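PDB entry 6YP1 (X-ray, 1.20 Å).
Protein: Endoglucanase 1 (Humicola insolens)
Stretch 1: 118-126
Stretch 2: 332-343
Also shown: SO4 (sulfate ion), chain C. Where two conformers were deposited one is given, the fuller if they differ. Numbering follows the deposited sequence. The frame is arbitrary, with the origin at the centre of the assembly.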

# COMPACT_ATOMS: atom_id res chain seq x y z
N ARG A 118 8.41 -16.08 2.72
CA ARG A 118 7.56 -15.50 3.78
C ARG A 118 7.68 -13.99 3.61
O ARG A 118 8.78 -13.49 3.30
N TYR A 119 6.58 -13.27 3.77
CA TYR A 119 6.66 -11.82 3.74
C TYR A 119 7.48 -11.35 4.91
O TYR A 119 7.48 -11.95 6.00
N GLU A 120 8.16 -10.22 4.72
CA GLU A 120 8.83 -9.50 5.83
C GLU A 120 7.76 -8.90 6.73
O GLU A 120 7.04 -8.00 6.30
N MET A 121 7.58 -9.43 7.89
CA MET A 121 6.47 -8.97 8.77
C MET A 121 6.96 -7.81 9.62
O MET A 121 7.94 -7.92 10.39
N LEU A 122 6.31 -6.68 9.47
CA LEU A 122 6.66 -5.47 10.20
C LEU A 122 5.77 -5.34 11.42
O LEU A 122 4.57 -5.54 11.32
N HIS A 123 6.37 -4.98 12.55
CA HIS A 123 5.67 -4.83 13.82
C HIS A 123 5.97 -3.42 14.33
O HIS A 123 6.93 -3.22 15.05
N LEU A 124 5.17 -2.45 13.92
CA LEU A 124 5.60 -1.04 13.99
C LEU A 124 5.05 -0.25 15.17
O LEU A 124 5.51 0.87 15.34
N THR A 125 4.13 -0.77 15.97
CA THR A 125 3.64 0.01 17.14
C THR A 125 4.83 0.25 18.05
O THR A 125 5.46 -0.70 18.52
N GLY A 126 5.11 1.52 18.35
CA GLY A 126 6.25 1.91 19.15
C GLY A 126 7.54 2.12 18.38
O GLY A 126 8.59 2.32 19.02
N MET A 332 -6.10 -0.19 15.26
CA MET A 332 -5.10 -0.13 14.18
C MET A 332 -3.76 -0.63 14.77
O MET A 332 -3.03 -1.44 14.14
N GLY A 333 -3.40 -0.13 15.94
CA GLY A 333 -2.14 -0.52 16.58
C GLY A 333 -2.06 -1.99 16.92
O GLY A 333 -0.95 -2.55 16.89
N GLU A 334 -3.17 -2.60 17.26
CA GLU A 334 -3.16 -4.06 17.57
C GLU A 334 -2.84 -4.82 16.31
O GLU A 334 -2.09 -5.83 16.38
N ALA A 335 -3.35 -4.41 15.16
CA ALA A 335 -2.97 -5.02 13.89
C ALA A 335 -1.47 -4.83 13.62
O ALA A 335 -0.77 -5.76 13.22
N LEU A 336 -1.00 -3.58 13.83
CA LEU A 336 0.44 -3.32 13.61
C LEU A 336 1.30 -4.19 14.50
O LEU A 336 2.34 -4.67 14.08
N THR A 337 0.87 -4.40 15.75
CA THR A 337 1.60 -5.23 16.70
C THR A 337 1.60 -6.68 16.26
O THR A 337 2.61 -7.38 16.39
N ARG A 338 0.46 -7.20 15.79
CA ARG A 338 0.39 -8.58 15.33
C ARG A 338 1.35 -8.79 14.17
O ARG A 338 1.96 -9.88 14.05
N GLY A 339 1.47 -7.82 13.30
CA GLY A 339 2.39 -7.89 12.16
C GLY A 339 1.66 -7.64 10.85
O GLY A 339 0.56 -8.14 10.62
N MET A 340 2.30 -6.88 9.96
CA MET A 340 1.74 -6.47 8.68
C MET A 340 2.73 -6.69 7.57
O MET A 340 3.94 -6.68 7.79
N VAL A 341 2.19 -6.83 6.36
CA VAL A 341 2.96 -6.94 5.13
C VAL A 341 3.01 -5.57 4.44
O VAL A 341 2.03 -4.86 4.38
N LEU A 342 4.22 -5.23 3.93
CA LEU A 342 4.44 -4.00 3.20
C LEU A 342 4.11 -4.20 1.71
O LEU A 342 4.66 -5.07 1.03
N ALA A 343 3.17 -3.36 1.24
CA ALA A 343 2.72 -3.28 -0.14
C ALA A 343 3.14 -1.94 -0.72
O ALA A 343 3.03 -0.90 -0.05

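Two backbone hydrogen bonds pair Leu 122 with Met 340 as an antiparallel bridge. Leu 122 N donates to Met 340 O at 2.9 Å, and Met 340 N donates to Leu 122 O at 3.0 Å. Farther along, Thr 125 points toward the helix in the m rotamer. Its OG1 donates to Gly 333 O at 2.9 Å and also meets Leu 336 CB at 3.3 Å.

Two waters extend the backbone links. Water 1 donates to Glu 120 O and accepts from Leu 342 N. Water 2 donates to Leu 122 O and Leu 336 O and accepts from Leu 124 N.

His 123, chi1 m, starts sideways, but its ring comes nearer the helix end. NE2 donates to sulfate O4 at 2.7 Å. Arg 118, extended with chi1 to chi3 all t, binds the same sulfate, with NH2 donating to O2 at 2.6 Å. Gly 339 has positive phi, and a CB there would clash with His 123 NE2.

Apolar packing completes the contact. Tyr 119 (m) points toward Val 341 (t), whose CG1 lies over the ring face, 4.2 Å from the Tyr 119 ring centroid. Met 121 (mmm) curls back, bringing SD within 3.7 Å of Val 341 CG2 and CE within 3.6 Å of Gly 339 C. Leu 122 CD1 lies 4.1 Å from Leu 342 CB.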

# COMPACT_ATOMS: atom_id res chain seq x y z
CB ARG A 118 8.06 -15.94 5.14
CG ARG A 118 7.19 -15.69 6.32
CD ARG A 118 7.69 -16.50 7.50
NE ARG A 118 6.66 -16.65 8.59
CZ ARG A 118 6.52 -15.71 9.47
NH1 ARG A 118 7.30 -14.66 9.36
NH2 ARG A 118 5.71 -15.75 10.50
CB TYR A 119 5.24 -11.22 3.80
CG TYR A 119 4.40 -11.56 2.60
CD1 TYR A 119 4.79 -11.23 1.31
CD2 TYR A 119 3.19 -12.26 2.71
CE1 TYR A 119 4.05 -11.55 0.20
CE2 TYR A 119 2.42 -12.57 1.59
CZ TYR A 119 2.86 -12.25 0.34
OH TYR A 119 2.15 -12.55 -0.79
CB GLU A 120 9.73 -8.42 5.28
CG GLU A 120 10.58 -7.76 6.36
CD GLU A 120 11.67 -8.65 6.89
OE1 GLU A 120 12.44 -9.17 6.13
OE2 GLU A 120 11.71 -8.83 8.12
CB MET A 121 6.00 -10.13 9.65
CG MET A 121 5.46 -11.32 8.89
SD MET A 121 4.21 -10.94 7.64
CE MET A 121 2.85 -10.30 8.67
CB LEU A 122 6.55 -4.24 9.29
CG LEU A 122 7.54 -4.19 8.13
CD1 LEU A 122 7.24 -4.96 6.95
CD2 LEU A 122 7.81 -2.79 7.67
CB HIS A 123 6.12 -5.89 14.85
CG HIS A 123 5.99 -7.28 14.34
ND1 HIS A 123 6.99 -7.91 13.60
CD2 HIS A 123 4.96 -8.15 14.46
CE1 HIS A 123 6.57 -9.15 13.27
NE2 HIS A 123 5.38 -9.28 13.74
CB LEU A 124 5.32 -0.35 12.69
CG LEU A 124 6.18 -0.79 11.51
CD1 LEU A 124 5.68 -0.25 10.22
CD2 LEU A 124 7.65 -0.52 11.71
CB THR A 125 2.52 -0.75 17.84
OG1 THR A 125 1.50 -0.92 16.89
CG2 THR A 125 2.04 0.00 19.06
CB MET A 332 -4.96 1.27 13.65
CG MET A 332 -3.90 1.41 12.54
SD MET A 332 -4.44 0.99 10.87
CE MET A 332 -4.30 -0.76 10.82
CB GLU A 334 -4.48 -4.49 18.20
CG GLU A 334 -4.59 -3.96 19.63
CD GLU A 334 -5.92 -4.03 20.27
OE1 GLU A 334 -6.91 -4.20 19.53
OE2 GLU A 334 -5.92 -3.80 21.53
CB ALA A 335 -3.81 -4.47 12.74
CB LEU A 336 0.75 -1.84 13.80
CG LEU A 336 0.07 -0.86 12.90
CD1 LEU A 336 0.48 0.51 13.16
CD2 LEU A 336 0.16 -1.15 11.53
CB THR A 337 1.02 -5.05 18.12
OG1 THR A 337 1.28 -3.70 18.54
CG2 THR A 337 1.60 -6.04 19.13
CB ARG A 338 -1.01 -9.01 14.94
CG ARG A 338 -2.00 -9.15 16.11
CD ARG A 338 -3.34 -9.73 15.71
NE ARG A 338 -4.07 -8.90 14.75
CZ ARG A 338 -4.94 -7.94 15.06
NH1 ARG A 338 -5.20 -7.65 16.32
NH2 ARG A 338 -5.56 -7.28 14.10
CB MET A 340 1.40 -4.99 8.67
CG MET A 340 0.53 -4.52 9.85
SD MET A 340 -1.24 -5.02 9.72
CE MET A 340 -1.86 -3.72 8.67
CB VAL A 341 2.31 -7.98 4.21
CG1 VAL A 341 2.96 -8.04 2.82
CG2 VAL A 341 2.32 -9.36 4.87
CB LEU A 342 5.90 -3.58 3.34
CG LEU A 342 6.25 -2.27 2.65
CD1 LEU A 342 5.57 -1.08 3.29
CD2 LEU A 342 7.76 -2.05 2.61
CB ALA A 343 1.22 -3.45 -0.22
S SO4 C . 5.59 -13.00 12.79
O1 SO4 C . 6.73 -12.83 11.93
O2 SO4 C . 4.72 -14.04 12.23
O3 SO4 C . 6.10 -13.36 14.09
O4 SO4 C . 4.78 -11.76 12.78
O HOH W 1 6.32 -7.16 3.88
O HOH W 2 3.22 -3.24 11.83